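Local atomic coordinates of fanconi-associated nuclease 1 homolog (Pseudomonas aeruginosa, PDB entry 5Y7Q), a protein that belongs to the bacterial FAN1-like nucleases, combining helix-turn-helix, SAP and VRR-NUC domains, and is held here in complex with DNA. Residues Leu418-Ile423 / Leu481-Val486; Cys473-Lys478 / Glu489-Glu494; Tyr219-Val224 / His433-Ala438; Leu410-Phe415 / Phe485-Leu490. All blocks are in the same frame, centred on the assembly; numbering follows the deposited sequence.

Overall arrangement
Interaction 3 opens first along the chain, at 219-224, and closes a loop of some two hundred mostly helical residues at 433-438. Before it closes, helix 409-418 and helix 420-423 have opened interactions 4 and 1. Both end on the loop between helix 467-478 and helix 493-502, so each crosses interaction 3, and they share Phe485 and Val486 there. Interaction 2 is more local: it ties the ends of the two helices that flank this loop and crosses interaction 1. Contacts between the sites knit them together: Trp420 meets Glu222 and Gln482 meets Arg220, Trp488 reaches Leu481, and Leu491 packs on Leu410 and Ser413. Interactions 3 and 4 do not touch.

Interaction 1: Leu418-Ile423 / Leu481-Val486; sequences LCWEAI and LQSPFV. With nucleotides of chain D.
Ser483, whose CB packs against the indole of Trp420, takes a hydrogen bond on its OG from Val486 N at 3.1 Å, three residues further on. This ST motif turns the loop that follows helix 467-478 in the VRR-NUC region. A chi1 of 74° sets OG between the backbone N and the carbonyl carbon, within range of Val486 N. Serine suits the place because one short side chain can hold the turn and still offer a methylene to an aromatic ring.

Trp420 begins the short helix 420-423 and brings its benzo edge to the loop. Its CZ3 lies 3.5 Å from Ser483 CB, approached obliquely, while Leu481 CB sits near the ring plane at 3.9 Å from CH2, the two side chains crossing at about a right angle. At the same edge, Val486 CG2 is a looser neighbour of CZ3. The pyrrole side is held separately, since NE1 is hydrogen-bonded to Glu222 OE2, which satisfies the one polar atom of a buried ring.

The Gln482 side chain leaves on the DNA side, where the weak contact of its NE2 with O4 of DT12 of chain D is too short to be trusted. One turn on from Trp420, Ile423 spreads its two branches over two loop residues. Its CG2 lies against Pro484 CG. Its CD1 reaches the edge of the Phe485 ring at CD1, 3.7 Å away.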
# COMPACT_ATOMS: atom_id res chain seq x y z
N LEU A 418 -7.22 21.72 -4.99
CA LEU A 418 -8.02 22.33 -6.06
C LEU A 418 -9.02 21.32 -6.60
O LEU A 418 -10.22 21.62 -6.72
CB LEU A 418 -7.11 22.85 -7.17
CG LEU A 418 -7.76 23.62 -8.31
CD1 LEU A 418 -8.67 24.76 -7.80
CD2 LEU A 418 -6.66 24.16 -9.22
N CYS A 419 -8.55 20.10 -6.84
CA CYS A 419 -9.31 19.10 -7.57
C CYS A 419 -10.09 18.18 -6.66
O CYS A 419 -10.61 17.17 -7.13
CB CYS A 419 -8.37 18.33 -8.48
SG CYS A 419 -7.90 19.35 -9.86
N TRP A 420 -10.14 18.49 -5.37
CA TRP A 420 -10.86 17.68 -4.38
C TRP A 420 -12.25 17.26 -4.84
O TRP A 420 -12.63 16.09 -4.70
CB TRP A 420 -10.97 18.49 -3.10
CG TRP A 420 -11.48 17.72 -1.98
CD1 TRP A 420 -12.79 17.49 -1.68
CD2 TRP A 420 -10.70 17.09 -0.97
NE1 TRP A 420 -12.87 16.73 -0.53
CE2 TRP A 420 -11.61 16.48 -0.07
CE3 TRP A 420 -9.34 16.97 -0.73
CZ2 TRP A 420 -11.18 15.75 1.05
CZ3 TRP A 420 -8.91 16.24 0.39
CH2 TRP A 420 -9.83 15.65 1.26
N GLU A 421 -13.03 18.20 -5.38
CA GLU A 421 -14.42 17.90 -5.70
C GLU A 421 -14.53 16.95 -6.88
O GLU A 421 -15.55 16.25 -7.00
CB GLU A 421 -15.19 19.19 -5.98
CG GLU A 421 -16.12 19.60 -4.83
CD GLU A 421 -15.60 20.78 -4.02
OE1 GLU A 421 -15.20 21.80 -4.63
OE2 GLU A 421 -15.60 20.69 -2.77
N ALA A 422 -13.52 16.89 -7.74
CA ALA A 422 -13.49 15.87 -8.79
C ALA A 422 -12.93 14.55 -8.28
O ALA A 422 -13.35 13.47 -8.73
CB ALA A 422 -12.67 16.35 -9.97
N ILE A 423 -11.93 14.60 -7.40
CA ILE A 423 -11.29 13.37 -6.94
C ILE A 423 -12.29 12.52 -6.17
O ILE A 423 -12.31 11.29 -6.31
CB ILE A 423 -10.04 13.73 -6.13
CG1 ILE A 423 -8.97 14.28 -7.07
CG2 ILE A 423 -9.50 12.54 -5.36
CD1 ILE A 423 -7.84 14.93 -6.34
N LEU A 481 -8.97 15.28 6.58
CA LEU A 481 -9.62 14.18 5.89
C LEU A 481 -8.58 13.37 5.12
O LEU A 481 -7.69 13.93 4.50
CB LEU A 481 -10.69 14.71 4.94
CG LEU A 481 -11.97 15.28 5.56
CD1 LEU A 481 -12.99 15.52 4.49
CD2 LEU A 481 -12.54 14.35 6.60
N GLN A 482 -8.69 12.05 5.18
CA GLN A 482 -7.75 11.20 4.45
C GLN A 482 -8.00 11.30 2.95
O GLN A 482 -9.14 11.22 2.50
CB GLN A 482 -7.87 9.76 4.91
CG GLN A 482 -7.68 9.66 6.38
CD GLN A 482 -6.49 8.84 6.73
OE1 GLN A 482 -5.40 9.05 6.19
NE2 GLN A 482 -6.67 7.90 7.65
N SER A 483 -6.92 11.50 2.19
CA SER A 483 -6.98 11.71 0.75
C SER A 483 -5.73 11.16 0.11
O SER A 483 -4.70 10.98 0.79
CB SER A 483 -7.12 13.20 0.40
OG SER A 483 -5.87 13.85 0.62
N PRO A 484 -5.76 10.87 -1.18
CA PRO A 484 -4.51 10.43 -1.83
C PRO A 484 -3.42 11.50 -1.92
O PRO A 484 -2.24 11.18 -1.75
CB PRO A 484 -5.01 9.99 -3.22
CG PRO A 484 -6.28 10.78 -3.45
CD PRO A 484 -6.91 10.92 -2.10
N PHE A 485 -3.76 12.76 -2.26
CA PHE A 485 -2.72 13.73 -2.60
C PHE A 485 -2.42 14.82 -1.56
O PHE A 485 -1.50 15.62 -1.79
CB PHE A 485 -3.06 14.42 -3.92
CG PHE A 485 -3.32 13.47 -5.02
CD1 PHE A 485 -4.60 13.36 -5.56
CD2 PHE A 485 -2.31 12.69 -5.53
CE1 PHE A 485 -4.86 12.48 -6.59
CE2 PHE A 485 -2.56 11.81 -6.57
CZ PHE A 485 -3.84 11.70 -7.10
N VAL A 486 -3.15 14.91 -0.45
CA VAL A 486 -3.04 16.09 0.41
C VAL A 486 -2.36 15.69 1.71
O VAL A 486 -2.93 14.91 2.50
CB VAL A 486 -4.40 16.74 0.68
CG1 VAL A 486 -4.23 17.88 1.68
CG2 VAL A 486 -5.00 17.26 -0.62
P DT D 12 -1.27 -0.45 9.07
OP1 DT D 12 -0.37 -1.60 9.35
OP2 DT D 12 -2.64 -0.44 9.64
O5' DT D 12 -0.53 0.92 9.50
C5' DT D 12 -1.28 2.15 9.68
C4' DT D 12 -0.35 3.37 9.79
O4' DT D 12 -0.37 4.12 8.54
C3' DT D 12 -0.73 4.39 10.87
O3' DT D 12 0.00 4.14 12.05
C2' DT D 12 -0.33 5.70 10.22
C1' DT D 12 -0.79 5.45 8.80
N1 DT D 12 -2.27 5.48 8.64
C2 DT D 12 -3.01 6.52 9.19
O2 DT D 12 -2.53 7.46 9.81
N3 DT D 12 -4.36 6.43 8.97
C4 DT D 12 -5.03 5.43 8.28
O4 DT D 12 -6.24 5.44 8.14
C5 DT D 12 -4.19 4.39 7.75
C6 DT D 12 -2.88 4.46 7.94

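Interaction 2: Cys473-Lys478 / Glu489-Glu494; sequences CRYRDK and ELLGEE
Tyr475 and Leu491 supply the hydrogen bond of this contact, which joins the last turns of helix 467-478 to the loop leading into helix 493-502, both in the VRR-NUC region. Tyr475 OH donates to Leu491 O at 2.6 Å. The hydroxyl lies in the carbonyl plane with a C=O...donor angle of 151°, and the acceptor sits at the edge of the phenol ring. With CG anti to the backbone N (chi1 179°), the ring stands out from its helix and spans the gap to the carbonyl. A tyrosine suits such a span, as its rigid ring carries a donor at the far end.

Apolar contact accompanies the bond. Tyr475 CE2 packs on Leu491 CG at 3.9 Å, and Leu496, one turn into helix 493-502, touches both residues. Phe479, one turn along from Tyr475, meets its ring edge to face.

The charged pair lies at the exposed rim. Arg476 NH2 forms a long salt bridge of 3.5 Å to Glu493 OE2, with NH1 nearly as near. The oxygen approaches the edge of the guanidinium near its plane, although the two groups are twisted 67° apart.

Glu493 directly follows Gly492, the N-cap residue, so its negative charge is probably also favoured by the helix dipole. The chemistry implies a division of labour: a directed bond beside apolar contacts probably anchors the loop, while the long ion pair at the exposed rim is probably weaker.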
# COMPACT_ATOMS: atom_id res chain seq x y z
N CYS A 473 -10.41 27.67 0.95
CA CYS A 473 -11.66 27.16 1.51
C CYS A 473 -11.66 25.64 1.56
O CYS A 473 -12.07 25.05 2.56
CB CYS A 473 -12.85 27.69 0.74
SG CYS A 473 -13.31 29.31 1.40
N ARG A 474 -11.19 24.98 0.49
CA ARG A 474 -11.07 23.53 0.53
C ARG A 474 -10.15 23.11 1.67
O ARG A 474 -10.42 22.13 2.35
CB ARG A 474 -10.57 23.00 -0.81
CG ARG A 474 -11.34 21.79 -1.35
CD ARG A 474 -12.80 22.08 -1.71
NE ARG A 474 -12.96 23.22 -2.61
CZ ARG A 474 -13.70 24.30 -2.33
NH1 ARG A 474 -14.37 24.37 -1.19
NH2 ARG A 474 -13.78 25.31 -3.21
N TYR A 475 -9.09 23.89 1.90
CA TYR A 475 -8.16 23.61 2.99
C TYR A 475 -8.85 23.70 4.34
O TYR A 475 -8.60 22.87 5.22
CB TYR A 475 -7.00 24.60 2.92
CG TYR A 475 -5.92 24.48 3.99
CD1 TYR A 475 -6.01 25.16 5.21
CD2 TYR A 475 -4.79 23.73 3.75
CE1 TYR A 475 -5.01 25.07 6.16
CE2 TYR A 475 -3.80 23.63 4.69
CZ TYR A 475 -3.90 24.30 5.88
OH TYR A 475 -2.86 24.18 6.77
N ARG A 476 -9.69 24.71 4.55
CA ARG A 476 -10.33 24.83 5.85
C ARG A 476 -11.42 23.77 6.03
O ARG A 476 -11.53 23.16 7.10
CB ARG A 476 -10.90 26.23 6.03
CG ARG A 476 -9.89 27.31 6.36
CD ARG A 476 -10.46 28.65 5.92
NE ARG A 476 -9.93 29.80 6.65
CZ ARG A 476 -8.66 30.17 6.61
NH1 ARG A 476 -7.76 29.48 5.91
NH2 ARG A 476 -8.29 31.25 7.30
N ASP A 477 -12.23 23.55 4.99
CA ASP A 477 -13.32 22.58 5.04
C ASP A 477 -12.79 21.16 5.27
O ASP A 477 -13.25 20.44 6.17
CB ASP A 477 -14.11 22.66 3.72
CG ASP A 477 -15.59 22.26 3.86
OD1 ASP A 477 -15.89 21.05 4.03
OD2 ASP A 477 -16.45 23.17 3.76
N LYS A 478 -11.81 20.75 4.48
CA LYS A 478 -11.39 19.36 4.40
C LYS A 478 -10.22 19.02 5.30
O LYS A 478 -9.72 17.89 5.22
CB LYS A 478 -11.01 19.01 2.97
CG LYS A 478 -12.12 19.26 2.00
CD LYS A 478 -13.45 18.78 2.55
CE LYS A 478 -14.52 18.80 1.45
NZ LYS A 478 -15.91 18.73 2.00
N GLU A 489 -0.21 17.45 7.48
CA GLU A 489 0.85 17.61 8.46
C GLU A 489 1.93 18.53 7.92
O GLU A 489 2.46 19.39 8.64
CB GLU A 489 1.40 16.22 8.82
CG GLU A 489 0.36 15.03 8.67
CD GLU A 489 0.08 14.58 7.19
OE1 GLU A 489 0.97 14.79 6.32
OE2 GLU A 489 -1.04 14.02 6.92
N LEU A 490 2.23 18.39 6.63
CA LEU A 490 3.29 19.11 5.95
C LEU A 490 2.87 20.51 5.53
O LEU A 490 3.74 21.38 5.39
CB LEU A 490 3.71 18.33 4.71
CG LEU A 490 4.49 19.11 3.65
CD1 LEU A 490 5.92 19.29 4.12
CD2 LEU A 490 4.42 18.43 2.31
N LEU A 491 1.57 20.76 5.33
CA LEU A 491 1.12 21.99 4.71
C LEU A 491 0.48 22.89 5.76
O LEU A 491 -0.75 22.99 5.86
CB LEU A 491 0.13 21.64 3.58
CG LEU A 491 -0.51 22.73 2.71
CD1 LEU A 491 0.56 23.57 2.09
CD2 LEU A 491 -1.34 22.09 1.64
N GLY A 492 1.31 23.71 6.39
CA GLY A 492 0.84 24.65 7.38
C GLY A 492 0.39 25.91 6.72
O GLY A 492 0.67 26.12 5.54
N GLU A 493 -0.34 26.74 7.46
CA GLU A 493 -0.97 27.87 6.80
C GLU A 493 0.07 28.75 6.11
O GLU A 493 -0.16 29.22 4.98
CB GLU A 493 -1.81 28.67 7.78
CG GLU A 493 -3.24 28.84 7.33
CD GLU A 493 -3.99 29.78 8.23
OE1 GLU A 493 -3.70 29.77 9.45
OE2 GLU A 493 -4.85 30.55 7.72
N GLU A 494 1.25 28.92 6.72
CA GLU A 494 2.26 29.81 6.16
C GLU A 494 2.82 29.26 4.85
O GLU A 494 2.92 29.98 3.85
CB GLU A 494 3.37 30.08 7.17
CG GLU A 494 2.89 30.36 8.60
CD GLU A 494 2.22 31.73 8.78
OE1 GLU A 494 2.17 32.53 7.82
OE2 GLU A 494 1.75 32.01 9.91

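Interaction 3: Tyr219-Val224 / His433-Ala438; sequences YRYESV and HPFHSA. With nucleotides of chain D.
A type I beta turn, His433 to His436, packs under the loop 219-224 beside the DNA, and Tyr221 rests upon it. The turn lies between helices 420-423 and 447-450, whereas the loop joins helix 209-215 to helix 236-253, so distant parts of the chain meet here.

Tyr221 lays one ring face over the turn backbone. Phe435 CA stands 3.8 Å from the ring centroid and only 10° off the normal, a CH-pi contact. The Phe435 side chain arrives from beside it and turns its edge to the same tyrosine in an offset edge-to-face pair, with planes at 87° and Phe435 CD1 3.9 Å from Tyr221 CE1. With CG anti to the carbonyl carbon (chi1 -65°), the Tyr221 ring is carried onto the turn. A tyrosine suits this place: its broad face covers peptide groups, and its hydroxyl lies near O4 of DT12 of chain D.

Tyr219 faces the DNA: O4 of DT12 of chain D lies over its ring, at a spacing too short to be relied on, and the ring packs on a cytosine base too. Behind the turn, His433 is tied to Phe201 O through NE2, and His436 NE2, hydrogen-bonded to Phe432 N, lies over the centre of the His433 ring. His433 ND1 in turn accepts a hydrogen bond from Phe435 N in the plane of the imidazole, at 3.2 Å.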
# COMPACT_ATOMS: atom_id res chain seq x y z
N TYR A 219 -9.17 8.34 12.50
CA TYR A 219 -9.23 8.30 11.05
C TYR A 219 -10.44 9.10 10.64
O TYR A 219 -11.54 8.84 11.14
CB TYR A 219 -9.38 6.87 10.54
CG TYR A 219 -8.21 5.94 10.76
CD1 TYR A 219 -7.00 6.40 11.25
CD2 TYR A 219 -8.32 4.58 10.44
CE1 TYR A 219 -5.93 5.54 11.43
CE2 TYR A 219 -7.26 3.71 10.61
CZ TYR A 219 -6.07 4.19 11.10
OH TYR A 219 -5.01 3.32 11.27
N ARG A 220 -10.28 10.08 9.76
CA ARG A 220 -11.42 10.88 9.31
C ARG A 220 -11.49 10.79 7.80
O ARG A 220 -10.59 11.28 7.10
CB ARG A 220 -11.33 12.33 9.77
CG ARG A 220 -11.26 12.50 11.29
CD ARG A 220 -11.54 13.92 11.74
NE ARG A 220 -12.57 14.57 10.93
CZ ARG A 220 -12.31 15.58 10.10
NH1 ARG A 220 -11.07 16.04 10.01
NH2 ARG A 220 -13.28 16.13 9.37
N TYR A 221 -12.55 10.17 7.29
CA TYR A 221 -12.73 9.93 5.87
C TYR A 221 -13.78 10.86 5.31
O TYR A 221 -14.73 11.23 6.00
CB TYR A 221 -13.16 8.49 5.61
CG TYR A 221 -12.12 7.44 5.99
CD1 TYR A 221 -12.15 6.82 7.25
CD2 TYR A 221 -11.14 7.05 5.09
CE1 TYR A 221 -11.22 5.86 7.59
CE2 TYR A 221 -10.21 6.11 5.42
CZ TYR A 221 -10.26 5.50 6.67
OH TYR A 221 -9.32 4.56 6.97
N GLU A 222 -13.59 11.24 4.04
CA GLU A 222 -14.57 12.09 3.37
C GLU A 222 -15.84 11.31 3.09
O GLU A 222 -15.79 10.13 2.73
CB GLU A 222 -14.01 12.67 2.08
CG GLU A 222 -15.04 13.38 1.17
CD GLU A 222 -15.51 14.75 1.68
OE1 GLU A 222 -16.18 14.84 2.74
OE2 GLU A 222 -15.23 15.75 0.99
N SER A 223 -16.99 11.95 3.30
CA SER A 223 -18.28 11.31 3.12
C SER A 223 -18.74 11.53 1.69
O SER A 223 -18.88 12.67 1.26
CB SER A 223 -19.30 11.86 4.12
OG SER A 223 -20.36 12.50 3.43
N VAL A 224 -18.94 10.45 0.95
CA VAL A 224 -19.51 10.51 -0.39
C VAL A 224 -20.90 9.91 -0.33
O VAL A 224 -21.12 8.91 0.37
CB VAL A 224 -18.66 9.75 -1.43
CG1 VAL A 224 -19.26 9.91 -2.80
CG2 VAL A 224 -17.24 10.21 -1.39
N HIS A 433 -18.25 2.30 0.42
CA HIS A 433 -18.39 2.24 1.88
C HIS A 433 -17.81 3.52 2.48
O HIS A 433 -17.18 4.32 1.78
CB HIS A 433 -17.71 0.98 2.45
CG HIS A 433 -16.30 0.81 2.00
ND1 HIS A 433 -15.27 1.62 2.44
CD2 HIS A 433 -15.74 -0.06 1.13
CE1 HIS A 433 -14.14 1.24 1.87
NE2 HIS A 433 -14.39 0.21 1.09
N PRO A 434 -17.98 3.74 3.79
CA PRO A 434 -17.58 5.02 4.40
C PRO A 434 -16.09 5.25 4.52
O PRO A 434 -15.71 6.33 4.99
CB PRO A 434 -18.22 4.96 5.79
CG PRO A 434 -19.30 4.04 5.66
CD PRO A 434 -18.85 2.99 4.71
N PHE A 435 -15.25 4.25 4.30
CA PHE A 435 -13.83 4.25 4.68
C PHE A 435 -12.82 4.41 3.53
O PHE A 435 -11.65 4.07 3.73
CB PHE A 435 -13.55 3.01 5.50
CG PHE A 435 -14.52 2.85 6.64
CD1 PHE A 435 -14.36 3.61 7.80
CD2 PHE A 435 -15.61 2.02 6.53
CE1 PHE A 435 -15.25 3.50 8.84
CE2 PHE A 435 -16.51 1.91 7.57
CZ PHE A 435 -16.33 2.65 8.73
N HIS A 436 -13.23 4.81 2.33
CA HIS A 436 -12.27 5.02 1.23
C HIS A 436 -11.40 6.25 1.43
O HIS A 436 -11.89 7.38 1.53
CB HIS A 436 -12.98 5.20 -0.11
CG HIS A 436 -13.80 4.03 -0.55
ND1 HIS A 436 -13.28 2.99 -1.27
CD2 HIS A 436 -15.12 3.78 -0.42
CE1 HIS A 436 -14.23 2.12 -1.55
NE2 HIS A 436 -15.36 2.58 -1.04
N SER A 437 -10.08 6.06 1.39
CA SER A 437 -9.22 7.24 1.36
C SER A 437 -9.09 7.84 -0.05
O SER A 437 -8.83 9.04 -0.16
CB SER A 437 -7.85 6.91 1.97
OG SER A 437 -7.04 6.28 1.01
N ALA A 438 -9.33 7.05 -1.09
CA ALA A 438 -9.31 7.42 -2.50
C ALA A 438 -10.39 6.66 -3.24
O ALA A 438 -10.84 5.60 -2.79
CB ALA A 438 -7.95 7.06 -3.12
P DT D 12 -1.27 -0.45 9.07
OP1 DT D 12 -0.37 -1.60 9.35
OP2 DT D 12 -2.64 -0.44 9.64
O5' DT D 12 -0.53 0.92 9.50
C5' DT D 12 -1.28 2.15 9.68
C4' DT D 12 -0.35 3.37 9.79
O4' DT D 12 -0.37 4.12 8.54
C3' DT D 12 -0.73 4.39 10.87
O3' DT D 12 0.00 4.14 12.05
C2' DT D 12 -0.33 5.70 10.22
C1' DT D 12 -0.79 5.45 8.80
N1 DT D 12 -2.27 5.48 8.64
C2 DT D 12 -3.01 6.52 9.19
O2 DT D 12 -2.53 7.46 9.81
N3 DT D 12 -4.36 6.43 8.97
C4 DT D 12 -5.03 5.43 8.28
O4 DT D 12 -6.24 5.44 8.14
C5 DT D 12 -4.19 4.39 7.75
C6 DT D 12 -2.88 4.46 7.94

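Interaction 4: Leu410-Phe415 / Phe485-Leu490; sequences LINSLF and FVYWEL
Helix 409-418 and the loop 485-490 come together backbone to backbone, with the CA atoms of Ser413 and Val486 4.1 Å apart and those of Asn412 and Phe485 at 5.3 Å. Such closeness leaves little room for side chains between them. Phe485 O faces the helix and is met by a CA-H...O contact from Ser413 CA at 3.3 Å, while the nearby Ser413 N is badly angled for a bond to it.

Ser413 fits this place because it is small and polar. Tyr487 N donates to its OG at 3.0 Å, an almost straight bond of 168°, and the same hydroxyl donates to Gly409 O one turn back in the helix. A chi1 of -73°, which places OG beside the backbone N, allows both bonds, so the hydroxyl pins the loop to the helix.

The helix follows strand 402-405, at one edge of the mixed five-stranded sheet; VRR-NUC domains belong to the PD-(D/E)XK superfamily. The same helix also packs on helices 493-502 and 505-517, through Leu414, Ile411 and Phe415.

Phe415 points its edge at one face of Phe485 in a T-shaped pair, with ring centroids 5.1 Å apart. CE2 of Phe415 lies above the Phe485 face, toward its rim, 3.6 Å from Phe485 CE1. Further along, Leu490 CD2 covers the start of the segment at Leu410 N. Asn412 ND2, also bonded to Arg523 O, donates to a water at 3.1 Å, and that water is also hydrogen-bonded to Tyr487 OH at 2.7 Å, bridging helix and loop.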
# COMPACT_ATOMS: atom_id res chain seq x y z
N LEU A 410 4.04 19.44 -1.47
CA LEU A 410 3.37 20.72 -1.66
C LEU A 410 2.60 20.75 -2.98
O LEU A 410 1.41 21.11 -3.01
CB LEU A 410 4.36 21.87 -1.59
CG LEU A 410 3.73 23.14 -2.16
CD1 LEU A 410 2.67 23.68 -1.20
CD2 LEU A 410 4.79 24.17 -2.50
N ILE A 411 3.24 20.35 -4.07
CA ILE A 411 2.57 20.39 -5.36
C ILE A 411 1.42 19.40 -5.42
O ILE A 411 0.33 19.73 -5.90
CB ILE A 411 3.59 20.17 -6.48
CG1 ILE A 411 4.52 21.37 -6.49
CG2 ILE A 411 2.91 20.01 -7.81
CD1 ILE A 411 5.60 21.29 -7.51
N ASN A 412 1.63 18.16 -4.94
CA ASN A 412 0.51 17.22 -4.89
C ASN A 412 -0.60 17.77 -4.01
O ASN A 412 -1.78 17.68 -4.38
CB ASN A 412 0.96 15.86 -4.39
CG ASN A 412 1.85 15.16 -5.37
OD1 ASN A 412 2.16 15.71 -6.42
ND2 ASN A 412 2.30 13.96 -5.03
N SER A 413 -0.26 18.38 -2.88
CA SER A 413 -1.30 18.92 -2.02
C SER A 413 -2.12 19.96 -2.75
O SER A 413 -3.35 19.87 -2.80
CB SER A 413 -0.70 19.48 -0.75
OG SER A 413 -0.28 18.42 0.08
N LEU A 414 -1.46 20.96 -3.34
CA LEU A 414 -2.18 21.98 -4.08
C LEU A 414 -3.11 21.35 -5.12
O LEU A 414 -4.24 21.81 -5.32
CB LEU A 414 -1.19 22.95 -4.74
CG LEU A 414 -0.39 23.78 -3.74
CD1 LEU A 414 0.73 24.48 -4.44
CD2 LEU A 414 -1.29 24.77 -3.07
N PHE A 415 -2.65 20.27 -5.76
CA PHE A 415 -3.50 19.59 -6.73
C PHE A 415 -4.72 18.96 -6.05
O PHE A 415 -5.85 19.09 -6.52
CB PHE A 415 -2.71 18.52 -7.46
CG PHE A 415 -3.57 17.59 -8.25
CD1 PHE A 415 -4.20 18.03 -9.40
CD2 PHE A 415 -3.74 16.28 -7.85
CE1 PHE A 415 -4.99 17.17 -10.16
CE2 PHE A 415 -4.54 15.42 -8.58
CZ PHE A 415 -5.17 15.87 -9.74
N PHE A 485 -3.76 12.76 -2.26
CA PHE A 485 -2.72 13.73 -2.60
C PHE A 485 -2.42 14.82 -1.56
O PHE A 485 -1.50 15.62 -1.79
CB PHE A 485 -3.06 14.42 -3.92
CG PHE A 485 -3.32 13.47 -5.02
CD1 PHE A 485 -4.60 13.36 -5.56
CD2 PHE A 485 -2.31 12.69 -5.53
CE1 PHE A 485 -4.86 12.48 -6.59
CE2 PHE A 485 -2.56 11.81 -6.57
CZ PHE A 485 -3.84 11.70 -7.10
N VAL A 486 -3.15 14.91 -0.45
CA VAL A 486 -3.04 16.09 0.41
C VAL A 486 -2.36 15.69 1.71
O VAL A 486 -2.93 14.91 2.50
CB VAL A 486 -4.40 16.74 0.68
CG1 VAL A 486 -4.23 17.88 1.68
CG2 VAL A 486 -5.00 17.26 -0.62
N TYR A 487 -1.18 16.25 1.96
CA TYR A 487 -0.41 16.01 3.17
C TYR A 487 -0.62 17.22 4.09
O TYR A 487 0.13 18.19 4.00
CB TYR A 487 1.08 15.85 2.83
CG TYR A 487 1.48 14.83 1.76
CD1 TYR A 487 2.27 13.73 2.09
CD2 TYR A 487 1.10 14.98 0.44
CE1 TYR A 487 2.65 12.79 1.15
CE2 TYR A 487 1.49 14.05 -0.52
CZ TYR A 487 2.26 12.96 -0.16
OH TYR A 487 2.64 12.03 -1.11
N TRP A 488 -1.52 17.09 5.06
CA TRP A 488 -1.90 18.22 5.92
C TRP A 488 -0.85 18.51 6.98
O TRP A 488 -0.71 19.65 7.43
CB TRP A 488 -3.22 17.95 6.65
CG TRP A 488 -4.34 17.52 5.82
CD1 TRP A 488 -4.76 16.25 5.61
CD2 TRP A 488 -5.25 18.37 5.09
NE1 TRP A 488 -5.86 16.24 4.79
CE2 TRP A 488 -6.18 17.53 4.46
CE3 TRP A 488 -5.37 19.76 4.91
CZ2 TRP A 488 -7.20 18.02 3.64
CZ3 TRP A 488 -6.39 20.25 4.11
CH2 TRP A 488 -7.29 19.38 3.49
N GLU A 489 -0.21 17.45 7.48
CA GLU A 489 0.85 17.61 8.46
C GLU A 489 1.93 18.53 7.92
O GLU A 489 2.46 19.39 8.64
CB GLU A 489 1.40 16.22 8.82
CG GLU A 489 0.36 15.03 8.67
CD GLU A 489 0.08 14.58 7.19
OE1 GLU A 489 0.97 14.79 6.32
OE2 GLU A 489 -1.04 14.02 6.92
N LEU A 490 2.23 18.39 6.63
CA LEU A 490 3.29 19.11 5.95
C LEU A 490 2.87 20.51 5.53
O LEU A 490 3.74 21.38 5.39
CB LEU A 490 3.71 18.33 4.71
CG LEU A 490 4.49 19.11 3.65
CD1 LEU A 490 5.92 19.29 4.12
CD2 LEU A 490 4.42 18.43 2.31
O HOH W 1 1.26 11.47 -3.41